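Long-range contacts in fumarylacetoacetate hydrolase (Burkholderia xenovorans, PDB 5TI1), which probably hydrolyses fumarylacetoacetate to fumarate and acetoacetate, the last step of phenylalanine and tyrosine breakdown, with a bound divalent metal ion: residues I61-V66 and L134-D139; F44-D49 and Q141-V146; C220-I225 and A263-Q268; L258-A263 and N278-A283. All blocks are in the same frame, centred on the assembly; numbering follows the deposited sequence.

Interaction 1: I61-V66 and L134-D139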
loop_
_atom_site.group_PDB
_atom_site.type_symbol
_atom_site.label_atom_id
_atom_site.label_comp_id
_atom_site.label_asym_id
_atom_site.label_seq_id
_atom_site.Cartn_x
_atom_site.Cartn_y
_atom_site.Cartn_z
ATOM N N ILE B 61 28.994 -0.610 -12.065
ATOM C CA ILE B 61 30.187 0.157 -12.396
ATOM C C ILE B 61 30.492 -0.095 -13.870
ATOM O O ILE B 61 30.659 -1.246 -14.296
ATOM C CB ILE B 61 31.361 -0.205 -11.461
ATOM C CG1 ILE B 61 32.558 0.713 -11.716
ATOM C CG2 ILE B 61 31.716 -1.692 -11.533
ATOM C CD1 ILE B 61 32.351 2.108 -11.169
ATOM N N GLY B 62 30.502 0.974 -14.668
ATOM C CA GLY B 62 30.623 0.807 -16.106
ATOM C C GLY B 62 29.535 -0.113 -16.619
ATOM O O GLY B 62 28.379 -0.050 -16.183
ATOM N N ASP B 63 29.911 -1.009 -17.531
ATOM C CA ASP B 63 28.978 -1.997 -18.055
ATOM C C ASP B 63 28.940 -3.275 -17.211
ATOM O O ASP B 63 28.414 -4.293 -17.666
ATOM C CB ASP B 63 29.309 -2.311 -19.525
ATOM C CG ASP B 63 30.700 -2.899 -19.714
ATOM O OD1 ASP B 63 31.347 -3.265 -18.711
ATOM O OD2 ASP B 63 31.156 -2.996 -20.880
ATOM N N SER B 64 29.472 -3.241 -15.994
ATOM C CA SER B 64 29.567 -4.430 -15.161
ATOM C C SER B 64 28.822 -4.223 -13.837
ATOM O O SER B 64 28.133 -3.220 -13.628
ATOM C CB SER B 64 31.035 -4.796 -14.934
ATOM O OG SER B 64 31.628 -5.240 -16.140
ATOM N N ILE B 65 28.956 -5.202 -12.947
ATOM C CA ILE B 65 28.321 -5.193 -11.633
ATOM C C ILE B 65 29.320 -5.749 -10.636
ATOM O O ILE B 65 29.959 -6.773 -10.900
ATOM C CB ILE B 65 27.032 -6.044 -11.597
ATOM C CG1 ILE B 65 26.032 -5.598 -12.664
ATOM C CG2 ILE B 65 26.403 -6.006 -10.224
ATOM C CD1 ILE B 65 24.833 -6.565 -12.814
ATOM N N VAL B 66 29.459 -5.087 -9.498
ATOM C CA VAL B 66 30.258 -5.615 -8.401
ATOM C C VAL B 66 29.360 -6.474 -7.514
ATOM O O VAL B 66 28.311 -6.021 -7.044
ATOM C CB VAL B 66 30.916 -4.488 -7.594
ATOM C CG1 VAL B 66 31.690 -5.077 -6.454
ATOM C CG2 VAL B 66 31.831 -3.663 -8.488
ATOM N N LEU B 134 33.233 -9.372 -10.336
ATOM C CA LEU B 134 32.754 -8.432 -11.340
ATOM C C LEU B 134 32.077 -9.201 -12.465
ATOM O O LEU B 134 32.697 -10.060 -13.101
ATOM C CB LEU B 134 33.893 -7.568 -11.884
ATOM C CG LEU B 134 33.937 -6.201 -11.204
ATOM C CD1 LEU B 134 34.514 -6.335 -9.807
ATOM C CD2 LEU B 134 34.726 -5.211 -12.025
ATOM N N ILE B 135 30.813 -8.879 -12.715
ATOM C CA ILE B 135 29.974 -9.583 -13.675
ATOM C C ILE B 135 29.476 -8.573 -14.700
ATOM O O ILE B 135 29.144 -7.435 -14.349
ATOM C CB ILE B 135 28.797 -10.286 -12.959
ATOM C CG1 ILE B 135 29.286 -11.539 -12.235
ATOM C CG2 ILE B 135 27.669 -10.615 -13.906
ATOM C CD1 ILE B 135 29.427 -11.345 -10.732
ATOM N N ARG B 136 29.448 -8.984 -15.967
ATOM C CA ARG B 136 28.909 -8.129 -17.016
ATOM C C ARG B 136 27.405 -7.968 -16.838
ATOM O O ARG B 136 26.700 -8.929 -16.529
ATOM C CB ARG B 136 29.215 -8.719 -18.397
ATOM C CG ARG B 136 30.698 -8.801 -18.752
ATOM C CD ARG B 136 31.275 -7.441 -19.137
ATOM N NE ARG B 136 30.497 -6.779 -20.189
ATOM C CZ ARG B 136 30.858 -6.672 -21.470
ATOM N NH1 ARG B 136 32.011 -7.181 -21.899
ATOM N NH2 ARG B 136 30.063 -6.039 -22.324
ATOM N N GLN B 137 26.910 -6.741 -17.019
ATOM C CA GLN B 137 25.465 -6.545 -16.984
ATOM C C GLN B 137 24.783 -7.352 -18.082
ATOM O O GLN B 137 23.624 -7.759 -17.934
ATOM C CB GLN B 137 25.135 -5.061 -17.119
ATOM C CG GLN B 137 25.578 -4.232 -15.913
ATOM C CD GLN B 137 25.426 -2.740 -16.135
ATOM O OE1 GLN B 137 24.552 -2.301 -16.890
ATOM N NE2 GLN B 137 26.288 -1.946 -15.484
ATOM N N ALA B 138 25.509 -7.600 -19.177
ATOM C CA ALA B 138 25.056 -8.457 -20.268
ATOM C C ALA B 138 24.819 -9.896 -19.832
ATOM O O ALA B 138 24.175 -10.658 -20.563
ATOM C CB ALA B 138 26.086 -8.429 -21.395
ATOM N N ASP B 139 25.328 -10.295 -18.667
ATOM C CA ASP B 139 25.123 -11.648 -18.174
ATOM C C ASP B 139 24.178 -11.692 -16.985
ATOM O O ASP B 139 23.971 -12.762 -16.407
ATOM C CB ASP B 139 26.467 -12.283 -17.816
ATOM C CG ASP B 139 27.333 -12.521 -19.037
ATOM O OD1 ASP B 139 26.790 -13.004 -20.061
ATOM O OD2 ASP B 139 28.543 -12.206 -18.984
HETATM O O HOH W 1 27.613 -5.783 -20.102
#
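Gln137 makes the most directed grip on the 61-66 segment. Its backbone N donates to Asp63 O at 2.9 Å, almost straight and in the carbonyl plane, while its side chain, extended beyond CG, lies alongside the turn and carries NE2 to 2.9 Å from Ser64 O. That second donor sits above the carbonyl plane of Ser64, whose oxygen also takes the N-H of Ile61, so two donors hold one acceptor. On the way, the Gln137 side chain crosses that of Ile65 at about a right angle, its CG 3.6 Å from Ile65 CG1.

On the solvent side, Arg136 folds back through bends at chi2 and chi3 and lays its guanidinium over the Asp63 carboxylate. The planes are 9° apart and Asp63 OD2 lies 3.5 Å from Arg136 NH2, over the face, so the salt bridge rests on charge without a directed N-H. A water accepts from Arg136 NE and Ala138 N and donates to Asp63 O, tying the edge of the same group to the turn.

The turn from Ile61 to Ser64, type II' with Gly62 at positive phi, presents Asp63 and Ser64 O; it joins strands 56-61 and 64-67 as a hairpin. Beyond it, strand 64-66 pairs antiparallel with 134-136: Ile135 N donates to Ile65 O at 2.9 Å, whereas the return bond from Ile65 N to Ile135 O is weak. The Val66 and Leu134 side chains lie side by side. Strand 134-136, following helix 127-133, is one of the two outermost strands, within this chain, of a five-stranded antiparallel sheet; helix 102-116 packs against Val66, and Ile65 faces Phe47 and Leu142 of strands 44-49 and 140-143.

Interaction 2: F44-D49 and Q141-V146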
loop_
_atom_site.group_PDB
_atom_site.type_symbol
_atom_site.label_atom_id
_atom_site.label_comp_id
_atom_site.label_asym_id
_atom_site.label_seq_id
_atom_site.Cartn_x
_atom_site.Cartn_y
_atom_site.Cartn_z
ATOM N N PHE B 44 22.909 0.952 -6.087
ATOM C CA PHE B 44 22.622 -0.358 -5.515
ATOM C C PHE B 44 21.457 -1.031 -6.228
ATOM O O PHE B 44 20.471 -0.377 -6.584
ATOM C CB PHE B 44 22.300 -0.255 -4.021
ATOM C CG PHE B 44 23.477 0.119 -3.176
ATOM C CD1 PHE B 44 24.296 -0.857 -2.639
ATOM C CD2 PHE B 44 23.761 1.443 -2.920
ATOM C CE1 PHE B 44 25.389 -0.514 -1.856
ATOM C CE2 PHE B 44 24.851 1.799 -2.136
ATOM C CZ PHE B 44 25.665 0.817 -1.606
ATOM N N GLY B 45 21.571 -2.349 -6.404
ATOM C CA GLY B 45 20.525 -3.154 -7.000
ATOM C C GLY B 45 20.585 -4.580 -6.491
ATOM O O GLY B 45 21.420 -4.933 -5.655
ATOM N N ILE B 46 19.686 -5.406 -7.019
ATOM C CA ILE B 46 19.593 -6.823 -6.687
ATOM C C ILE B 46 19.715 -7.599 -7.986
ATOM O O ILE B 46 18.922 -7.391 -8.915
ATOM C CB ILE B 46 18.274 -7.157 -5.965
ATOM C CG1 ILE B 46 18.212 -6.454 -4.597
ATOM C CG2 ILE B 46 18.105 -8.658 -5.799
ATOM C CD1 ILE B 46 19.232 -6.948 -3.599
ATOM N N PHE B 47 20.699 -8.495 -8.056
ATOM C CA PHE B 47 20.951 -9.201 -9.302
ATOM C C PHE B 47 21.216 -10.674 -9.038
ATOM O O PHE B 47 21.480 -11.111 -7.913
ATOM C CB PHE B 47 22.140 -8.606 -10.074
ATOM C CG PHE B 47 23.469 -9.037 -9.543
ATOM C CD1 PHE B 47 23.980 -8.472 -8.387
ATOM C CD2 PHE B 47 24.207 -10.014 -10.189
ATOM C CE1 PHE B 47 25.196 -8.873 -7.887
ATOM C CE2 PHE B 47 25.431 -10.412 -9.694
ATOM C CZ PHE B 47 25.923 -9.844 -8.539
ATOM N N SER B 48 21.126 -11.426 -10.122
ATOM C CA SER B 48 21.572 -12.802 -10.208
ATOM C C SER B 48 22.153 -12.956 -11.605
ATOM O O SER B 48 22.067 -12.043 -12.430
ATOM C CB SER B 48 20.422 -13.774 -9.954
ATOM O OG SER B 48 19.427 -13.611 -10.949
ATOM N N ASP B 49 22.771 -14.102 -11.871
ATOM C CA ASP B 49 23.433 -14.274 -13.159
ATOM C C ASP B 49 23.332 -15.739 -13.571
ATOM O O ASP B 49 22.668 -16.542 -12.910
ATOM C CB ASP B 49 24.882 -13.771 -13.087
ATOM C CG ASP B 49 25.795 -14.726 -12.342
ATOM O OD1 ASP B 49 25.328 -15.403 -11.407
ATOM O OD2 ASP B 49 26.987 -14.807 -12.701
ATOM N N GLN B 141 20.651 -10.758 -14.542
ATOM C CA GLN B 141 19.233 -10.493 -14.352
ATOM C C GLN B 141 19.105 -9.465 -13.239
ATOM O O GLN B 141 19.589 -9.705 -12.130
ATOM C CB GLN B 141 18.491 -11.769 -13.960
ATOM C CG GLN B 141 18.688 -12.905 -14.927
ATOM C CD GLN B 141 18.068 -12.586 -16.251
ATOM O OE1 GLN B 141 16.961 -12.043 -16.306
ATOM N NE2 GLN B 141 18.782 -12.884 -17.334
ATOM N N LEU B 142 18.473 -8.329 -13.526
ATOM C CA LEU B 142 18.238 -7.300 -12.513
ATOM C C LEU B 142 16.797 -7.379 -12.033
ATOM O O LEU B 142 15.864 -7.405 -12.845
ATOM C CB LEU B 142 18.533 -5.904 -13.058
ATOM C CG LEU B 142 19.917 -5.793 -13.684
ATOM C CD1 LEU B 142 20.144 -4.369 -14.173
ATOM C CD2 LEU B 142 20.974 -6.235 -12.681
ATOM N N HIS B 143 16.618 -7.432 -10.719
ATOM C CA HIS B 143 15.300 -7.601 -10.129
ATOM C C HIS B 143 14.908 -6.334 -9.384
ATOM O O HIS B 143 15.733 -5.454 -9.141
ATOM C CB HIS B 143 15.279 -8.813 -9.192
ATOM C CG HIS B 143 16.007 -9.999 -9.735
ATOM N ND1 HIS B 143 15.452 -10.849 -10.669
ATOM C CD2 HIS B 143 17.257 -10.467 -9.493
ATOM C CE1 HIS B 143 16.324 -11.792 -10.972
ATOM N NE2 HIS B 143 17.427 -11.582 -10.277
ATOM N N LEU B 144 13.623 -6.248 -9.051
ATOM C CA LEU B 144 13.104 -5.164 -8.229
ATOM C C LEU B 144 14.050 -4.946 -7.053
ATOM O O LEU B 144 14.389 -5.899 -6.347
ATOM C CB LEU B 144 11.690 -5.492 -7.749
ATOM C CG LEU B 144 10.875 -4.284 -7.296
ATOM C CD1 LEU B 144 10.565 -3.398 -8.505
ATOM C CD2 LEU B 144 9.600 -4.708 -6.549
ATOM N N PRO B 145 14.566 -3.732 -6.854
ATOM C CA PRO B 145 15.663 -3.574 -5.895
ATOM C C PRO B 145 15.226 -3.622 -4.441
ATOM O O PRO B 145 16.067 -3.895 -3.572
ATOM C CB PRO B 145 16.244 -2.201 -6.252
ATOM C CG PRO B 145 15.124 -1.465 -6.839
ATOM C CD PRO B 145 14.376 -2.509 -7.655
ATOM N N VAL B 146 13.954 -3.375 -4.142
ATOM C CA VAL B 146 13.477 -3.373 -2.762
ATOM C C VAL B 146 12.135 -4.077 -2.698
ATOM O O VAL B 146 11.394 -4.125 -3.683
ATOM C CB VAL B 146 13.348 -1.939 -2.186
ATOM C CG1 VAL B 146 14.709 -1.350 -1.900
ATOM C CG2 VAL B 146 12.557 -1.044 -3.146
HETATM O O HOH W 2 17.966 -4.160 -8.965
#
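The imidazole of His143 has Gln141 C about 4.0 Å above one face, offset toward the rim, and at its edge, near the ring plane, the hydroxymethyl group of Ser48. The ring stands on an antiparallel ladder in the N-terminal domain's five-stranded sheet, 140-143 being an outermost strand within the chain. Ser48 OG and His143 NE2 share a hydrogen bond of 2.9 Å. The hydroxyl reaches the nitrogen because it stands between the backbone N and carbonyl carbon of Ser48 (chi1 62°), while the Ile46 side chain crosses that of His143 at about a right angle on the same side of the sheet.

Ser48 and Gln141 are a hydrogen-bonded pair: Gln141 N gives to Ser48 O at 2.8 Å and Ser48 N to Gln141 O at 3.1 Å. The next pair, Phe47 with Leu142, is non-hydrogen-bonded and brings Phe47 CB to 3.7 Å from Leu142 CD2, on the face opposite His143.

Further along, His143 N donates to Ile46 O at 2.9 Å, nearly along the C=O axis. Past this bond the direct ladder stops, and a water that accepts from Ile46 N lies beside His143 O. Leu142 and Leu144 touch strand 284-292 of the C-terminal domain. Pro145 stays close to the first strand, its O 3.5 Å from Ile46 CG1.

Interaction 3: C220-I225 and A263-Q268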
loop_
_atom_site.group_PDB
_atom_site.type_symbol
_atom_site.label_atom_id
_atom_site.label_comp_id
_atom_site.label_asym_id
_atom_site.label_seq_id
_atom_site.Cartn_x
_atom_site.Cartn_y
_atom_site.Cartn_z
ATOM N N CYS B 220 -9.022 -0.346 -22.549
ATOM C CA CYS B 220 -8.573 1.035 -22.402
ATOM C C CYS B 220 -8.131 1.633 -23.738
ATOM O O CYS B 220 -7.355 1.025 -24.478
ATOM C CB CYS B 220 -7.419 1.058 -21.400
ATOM S SG CYS B 220 -6.370 2.464 -21.531
ATOM N N ARG B 221 -8.637 2.828 -24.050
ATOM C CA ARG B 221 -8.281 3.536 -25.275
ATOM C C ARG B 221 -7.347 4.721 -25.051
ATOM O O ARG B 221 -6.975 5.384 -26.022
ATOM C CB ARG B 221 -9.542 4.034 -26.000
ATOM C CG ARG B 221 -10.482 2.937 -26.487
ATOM C CD ARG B 221 -11.793 3.528 -26.979
ATOM N NE ARG B 221 -12.840 2.519 -27.096
ATOM C CZ ARG B 221 -14.095 2.770 -27.460
ATOM N NH1 ARG B 221 -14.475 4.009 -27.751
ATOM N NH2 ARG B 221 -14.974 1.779 -27.534
ATOM N N LYS B 222 -6.966 5.020 -23.807
ATOM C CA LYS B 222 -6.097 6.160 -23.505
ATOM C C LYS B 222 -5.019 5.705 -22.517
ATOM O O LYS B 222 -4.956 6.153 -21.370
ATOM C CB LYS B 222 -6.894 7.337 -22.957
ATOM C CG LYS B 222 -7.766 8.017 -23.988
ATOM C CD LYS B 222 -8.203 9.387 -23.493
ATOM C CE LYS B 222 -9.067 10.090 -24.511
ATOM N NZ LYS B 222 -9.430 11.430 -24.000
ATOM N N LEU B 223 -4.166 4.800 -22.980
ATOM C CA LEU B 223 -3.065 4.299 -22.176
ATOM C C LEU B 223 -1.888 5.262 -22.255
ATOM O O LEU B 223 -1.438 5.625 -23.350
ATOM C CB LEU B 223 -2.660 2.911 -22.664
ATOM C CG LEU B 223 -1.570 2.202 -21.877
ATOM C CD1 LEU B 223 -2.037 1.967 -20.413
ATOM C CD2 LEU B 223 -1.207 0.914 -22.590
ATOM N N ASP B 224 -1.384 5.674 -21.095
ATOM C CA ASP B 224 -0.403 6.745 -21.053
ATOM C C ASP B 224 0.703 6.386 -20.070
ATOM O O ASP B 224 0.540 5.524 -19.199
ATOM C CB ASP B 224 -1.075 8.079 -20.676
ATOM C CG ASP B 224 -0.250 9.294 -21.076
ATOM O OD1 ASP B 224 0.862 9.115 -21.613
ATOM O OD2 ASP B 224 -0.718 10.433 -20.859
ATOM N N ILE B 225 1.846 7.045 -20.244
ATOM C CA ILE B 225 2.920 7.013 -19.257
ATOM C C ILE B 225 2.697 8.126 -18.250
ATOM O O ILE B 225 1.900 9.044 -18.480
ATOM C CB ILE B 225 4.306 7.196 -19.898
ATOM C CG1 ILE B 225 4.480 8.660 -20.319
ATOM C CG2 ILE B 225 4.501 6.233 -21.058
ATOM C CD1 ILE B 225 5.834 8.988 -20.871
ATOM N N ALA B 263 -4.313 4.522 -17.242
ATOM C CA ALA B 263 -5.419 4.324 -18.180
ATOM C C ALA B 263 -6.395 5.476 -17.962
ATOM O O ALA B 263 -7.240 5.426 -17.063
ATOM C CB ALA B 263 -6.085 2.972 -17.961
ATOM N N ARG B 264 -6.271 6.524 -18.780
ATOM C CA ARG B 264 -6.911 7.790 -18.436
ATOM C C ARG B 264 -8.414 7.760 -18.630
ATOM O O ARG B 264 -9.130 8.452 -17.897
ATOM C CB ARG B 264 -6.310 8.929 -19.249
ATOM C CG ARG B 264 -4.833 9.027 -19.043
ATOM C CD ARG B 264 -4.308 10.410 -19.271
ATOM N NE ARG B 264 -2.902 10.432 -18.908
ATOM C CZ ARG B 264 -2.457 10.577 -17.667
ATOM N NH1 ARG B 264 -3.314 10.734 -16.654
ATOM N NH2 ARG B 264 -1.151 10.565 -17.443
ATOM N N ASP B 265 -8.912 6.984 -19.597
ATOM C CA ASP B 265 -10.360 6.876 -19.746
ATOM C C ASP B 265 -10.969 6.079 -18.601
ATOM O O ASP B 265 -12.048 6.425 -18.107
ATOM C CB ASP B 265 -10.738 6.278 -21.109
ATOM C CG ASP B 265 -9.947 5.023 -21.469
ATOM O OD1 ASP B 265 -9.017 4.637 -20.739
ATOM O OD2 ASP B 265 -10.262 4.419 -22.516
ATOM N N ILE B 266 -10.291 5.017 -18.154
ATOM C CA ILE B 266 -10.714 4.326 -16.939
ATOM C C ILE B 266 -10.683 5.287 -15.753
ATOM O O ILE B 266 -11.556 5.248 -14.877
ATOM C CB ILE B 266 -9.830 3.083 -16.696
ATOM C CG1 ILE B 266 -10.065 2.037 -17.796
ATOM C CG2 ILE B 266 -10.105 2.460 -15.336
ATOM C CD1 ILE B 266 -9.269 0.754 -17.605
ATOM N N GLN B 267 -9.699 6.192 -15.727
ATOM C CA GLN B 267 -9.557 7.086 -14.578
ATOM C C GLN B 267 -10.708 8.078 -14.511
ATOM O O GLN B 267 -11.278 8.312 -13.438
ATOM C CB GLN B 267 -8.221 7.832 -14.633
ATOM C CG GLN B 267 -7.988 8.745 -13.415
ATOM C CD GLN B 267 -6.675 9.521 -13.472
ATOM O OE1 GLN B 267 -5.608 8.977 -13.197
ATOM N NE2 GLN B 267 -6.756 10.805 -13.810
ATOM N N GLN B 268 -11.053 8.678 -15.653
ATOM C CA GLN B 268 -12.096 9.697 -15.697
ATOM C C GLN B 268 -13.398 9.197 -15.087
ATOM O O GLN B 268 -14.079 9.932 -14.362
ATOM C CB GLN B 268 -12.324 10.134 -17.144
ATOM C CG GLN B 268 -12.639 11.601 -17.309
ATOM C CD GLN B 268 -11.435 12.476 -17.023
ATOM O OE1 GLN B 268 -11.151 12.803 -15.871
ATOM N NE2 GLN B 268 -10.713 12.854 -18.076
#
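Charge pairing dominates one end of the contact. Arg264, extended from CG to NE, brings its guanidinium edge-on to Asp224, with the two planes 84° apart. Its NE donates to Asp224 OD2 at 2.9 Å, in the guanidinium plane and on the anti lone pair of the oxygen, and NH2 adds a weak bond to the same atom. NH2 also forms a salt bridge with the magnesium ligand Glu226, so Arg264 is a second-shell residue of the metal site, while Leu389 N and Leu390 N donate to the Asp224 carboxylate.

A single backbone bond crosses, Arg264 N to Lys222 O at 2.9 Å. This is where strand 252-263 turns into helix 264-270: Ala263, still paired with Leu223 as a non-hydrogen-bonded antiparallel bridge, is the N-cap residue. In the helix's first turn Asp265 has CG in the crowded position between N and carbonyl carbon (chi1 48°), which sends OD2 to Arg221 N at 2.7 Å, met on the syn lone pair; OD1 accepts the N-H of the following residue, Ile266.

Apolar contact gathers at Cys220, whose SG, anti to the backbone N, lies 3.6 Å from Ala263 CB. Cys220 CB meets Ile266 CD1 at 4.2 Å, and Ile266 packs in turn on Ser363 of the second subunit.

Interaction 4: L258-A263 and N278-A283. With NA (sodium ion), chain L; MG (magnesium ion), chain K.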
loop_
_atom_site.group_PDB
_atom_site.type_symbol
_atom_site.label_atom_id
_atom_site.label_comp_id
_atom_site.label_asym_id
_atom_site.label_seq_id
_atom_site.Cartn_x
_atom_site.Cartn_y
_atom_site.Cartn_z
ATOM N N LEU B 258 10.613 6.102 -12.494
ATOM C CA LEU B 258 9.298 5.541 -12.187
ATOM C C LEU B 258 8.320 5.936 -13.281
ATOM O O LEU B 258 8.110 7.127 -13.534
ATOM C CB LEU B 258 8.803 6.017 -10.810
ATOM C CG LEU B 258 7.560 5.343 -10.196
ATOM C CD1 LEU B 258 7.541 5.500 -8.653
ATOM C CD2 LEU B 258 6.272 5.886 -10.781
ATOM N N ASN B 259 7.728 4.936 -13.937
ATOM C CA ASN B 259 6.691 5.151 -14.934
ATOM C C ASN B 259 5.374 4.678 -14.334
ATOM O O ASN B 259 5.128 3.469 -14.229
ATOM C CB ASN B 259 6.998 4.409 -16.236
ATOM C CG ASN B 259 5.961 4.684 -17.318
ATOM O OD1 ASN B 259 4.983 5.409 -17.079
ATOM N ND2 ASN B 259 6.173 4.121 -18.523
ATOM N N ASP B 260 4.523 5.632 -13.956
ATOM C CA ASP B 260 3.215 5.325 -13.380
ATOM C C ASP B 260 2.206 5.197 -14.517
ATOM O O ASP B 260 1.466 6.130 -14.841
ATOM C CB ASP B 260 2.808 6.405 -12.380
ATOM C CG ASP B 260 1.410 6.190 -11.818
ATOM O OD1 ASP B 260 0.938 5.028 -11.813
ATOM O OD2 ASP B 260 0.778 7.190 -11.398
ATOM N N TRP B 261 2.192 4.014 -15.140
ATOM C CA TRP B 261 1.270 3.743 -16.237
ATOM C C TRP B 261 -0.158 4.113 -15.848
ATOM O O TRP B 261 -0.630 3.764 -14.762
ATOM C CB TRP B 261 1.330 2.268 -16.635
ATOM C CG TRP B 261 2.699 1.739 -16.951
ATOM C CD1 TRP B 261 3.543 1.079 -16.097
ATOM C CD2 TRP B 261 3.377 1.802 -18.215
ATOM N NE1 TRP B 261 4.708 0.741 -16.750
ATOM C CE2 TRP B 261 4.630 1.168 -18.051
ATOM C CE3 TRP B 261 3.051 2.333 -19.463
ATOM C CZ2 TRP B 261 5.546 1.033 -19.096
ATOM C CZ3 TRP B 261 3.968 2.210 -20.501
ATOM C CH2 TRP B 261 5.199 1.560 -20.311
ATOM N N SER B 262 -0.843 4.818 -16.745
ATOM C CA SER B 262 -2.169 5.357 -16.474
ATOM C C SER B 262 -3.120 5.001 -17.603
ATOM O O SER B 262 -2.782 5.175 -18.777
ATOM C CB SER B 262 -2.115 6.876 -16.309
ATOM O OG SER B 262 -1.439 7.226 -15.106
ATOM N N ALA B 263 -4.313 4.522 -17.242
ATOM C CA ALA B 263 -5.419 4.324 -18.180
ATOM C C ALA B 263 -6.395 5.476 -17.962
ATOM O O ALA B 263 -7.240 5.426 -17.063
ATOM C CB ALA B 263 -6.085 2.972 -17.961
ATOM N N ASN B 278 -8.323 1.733 -10.325
ATOM C CA ASN B 278 -7.986 0.736 -11.342
ATOM C C ASN B 278 -7.143 1.335 -12.465
ATOM O O ASN B 278 -6.330 0.635 -13.075
ATOM C CB ASN B 278 -9.250 0.104 -11.908
ATOM C CG ASN B 278 -9.827 -0.964 -10.996
ATOM O OD1 ASN B 278 -9.164 -1.451 -10.075
ATOM N ND2 ASN B 278 -11.063 -1.349 -11.266
ATOM N N ALA B 279 -7.308 2.625 -12.737
ATOM C CA ALA B 279 -6.568 3.265 -13.813
ATOM C C ALA B 279 -5.078 3.354 -13.538
ATOM O O ALA B 279 -4.316 3.645 -14.469
ATOM C CB ALA B 279 -7.105 4.668 -14.046
ATOM N N LYS B 280 -4.650 3.137 -12.287
ATOM C CA LYS B 280 -3.254 3.274 -11.900
ATOM C C LYS B 280 -2.599 1.978 -11.473
ATOM O O LYS B 280 -1.389 1.825 -11.651
ATOM C CB LYS B 280 -3.111 4.261 -10.735
ATOM C CG LYS B 280 -3.613 5.645 -11.040
ATOM C CD LYS B 280 -2.679 6.343 -11.977
ATOM C CE LYS B 280 -2.647 7.831 -11.710
ATOM N NZ LYS B 280 -1.649 8.468 -12.615
ATOM N N THR B 281 -3.360 1.067 -10.882
ATOM C CA THR B 281 -2.787 -0.042 -10.144
ATOM C C THR B 281 -2.483 -1.252 -11.010
ATOM O O THR B 281 -1.994 -2.251 -10.478
ATOM C CB THR B 281 -3.733 -0.470 -9.026
ATOM O OG1 THR B 281 -4.940 -0.971 -9.614
ATOM C CG2 THR B 281 -4.045 0.712 -8.095
ATOM N N PHE B 282 -2.772 -1.205 -12.316
ATOM C CA PHE B 282 -2.493 -2.370 -13.155
ATOM C C PHE B 282 -0.997 -2.553 -13.410
ATOM O O PHE B 282 -0.573 -3.663 -13.747
ATOM C CB PHE B 282 -3.260 -2.271 -14.482
ATOM C CG PHE B 282 -2.846 -1.108 -15.349
ATOM C CD1 PHE B 282 -3.473 0.118 -15.234
ATOM C CD2 PHE B 282 -1.842 -1.257 -16.291
ATOM C CE1 PHE B 282 -3.094 1.189 -16.032
ATOM C CE2 PHE B 282 -1.457 -0.201 -17.093
ATOM C CZ PHE B 282 -2.081 1.027 -16.962
ATOM N N ALA B 283 -0.193 -1.504 -13.237
ATOM C CA ALA B 283 1.250 -1.575 -13.463
ATOM C C ALA B 283 1.925 -0.259 -13.105
ATOM O O ALA B 283 1.431 0.813 -13.458
ATOM C CB ALA B 283 1.575 -1.910 -14.923
HETATM NA NA NA L . 0.510 2.872 -12.687
HETATM MG MG MG K . 1.472 9.443 -11.136
#
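The polar part of this contact is built tightly around a sodium ion. Asp260 OD1, Trp261 O, Lys280 O and Ala283 O bind it, the aspartate at 2.4 Å, and Thr284 completes the site. With CG anti to its backbone N, Asp260 also turns its other oxygen, OD2, to the magnesium ion at 2.4 Å, which Asp153, Glu226 and Glu228 hold as well; one carboxylate thus bridges two metals. Lys280, bent at chi2 and chi3, brings NZ above that carboxylate plane, 3.0 Å from Asp260 OD2, and to Ser262 OG at 2.8 Å. The ammonium would offset part of the negative charge around magnesium. Ser262 OG passes a bond on to Asp260 O, which fixes the hydroxyl.

Away from the metals the contact becomes largely apolar, yet it remains close: Ala279 CB is 3.1 Å from Ala263 O. No solvent side opens, since every touching residue is buried. Trp261 CB stands 3.6 Å from Phe282 CZ, and the indole presents its edge to Ala283 O, with Trp261 CD1 3.8 Å from Ala283 CB. One backbone bond closes this end, Ala263 N to Ala279 O, on a carbonyl lone pair.

The short, weakly bonded helix 278-281 thus lies against the end of strand 252-263, whose neighbours in the mixed sheet are 223-233 and 284-292. Strand 200-207 packs on Trp261 and Phe282, and Asn278 donates to His359 O of the second subunit.

In the fold
Interactions 1 and 2 share the antiparallel sheet of the N-terminal domain, with 61-66/134-139 nested along the chain inside the loop closed by 44-49/141-146; they also touch where Ile135 and Asp139 pack against Asp49. Both are partly buried. Backbone ladder bonds join both, supplemented in interaction 1 by Gln137 and a stacked Asp63-Arg136 pair and in interaction 2 by Ser48-His143. Interactions 3 and 4 are buried in the C-terminal domain, share Ala263 and lie with centres about 9 Å apart. There the chemistry turns to buried charge: Arg264 backs the magnesium site through Glu226, Asp260 binds both metals, and Lys280 pairs with its carboxylate and gives its carbonyl to sodium.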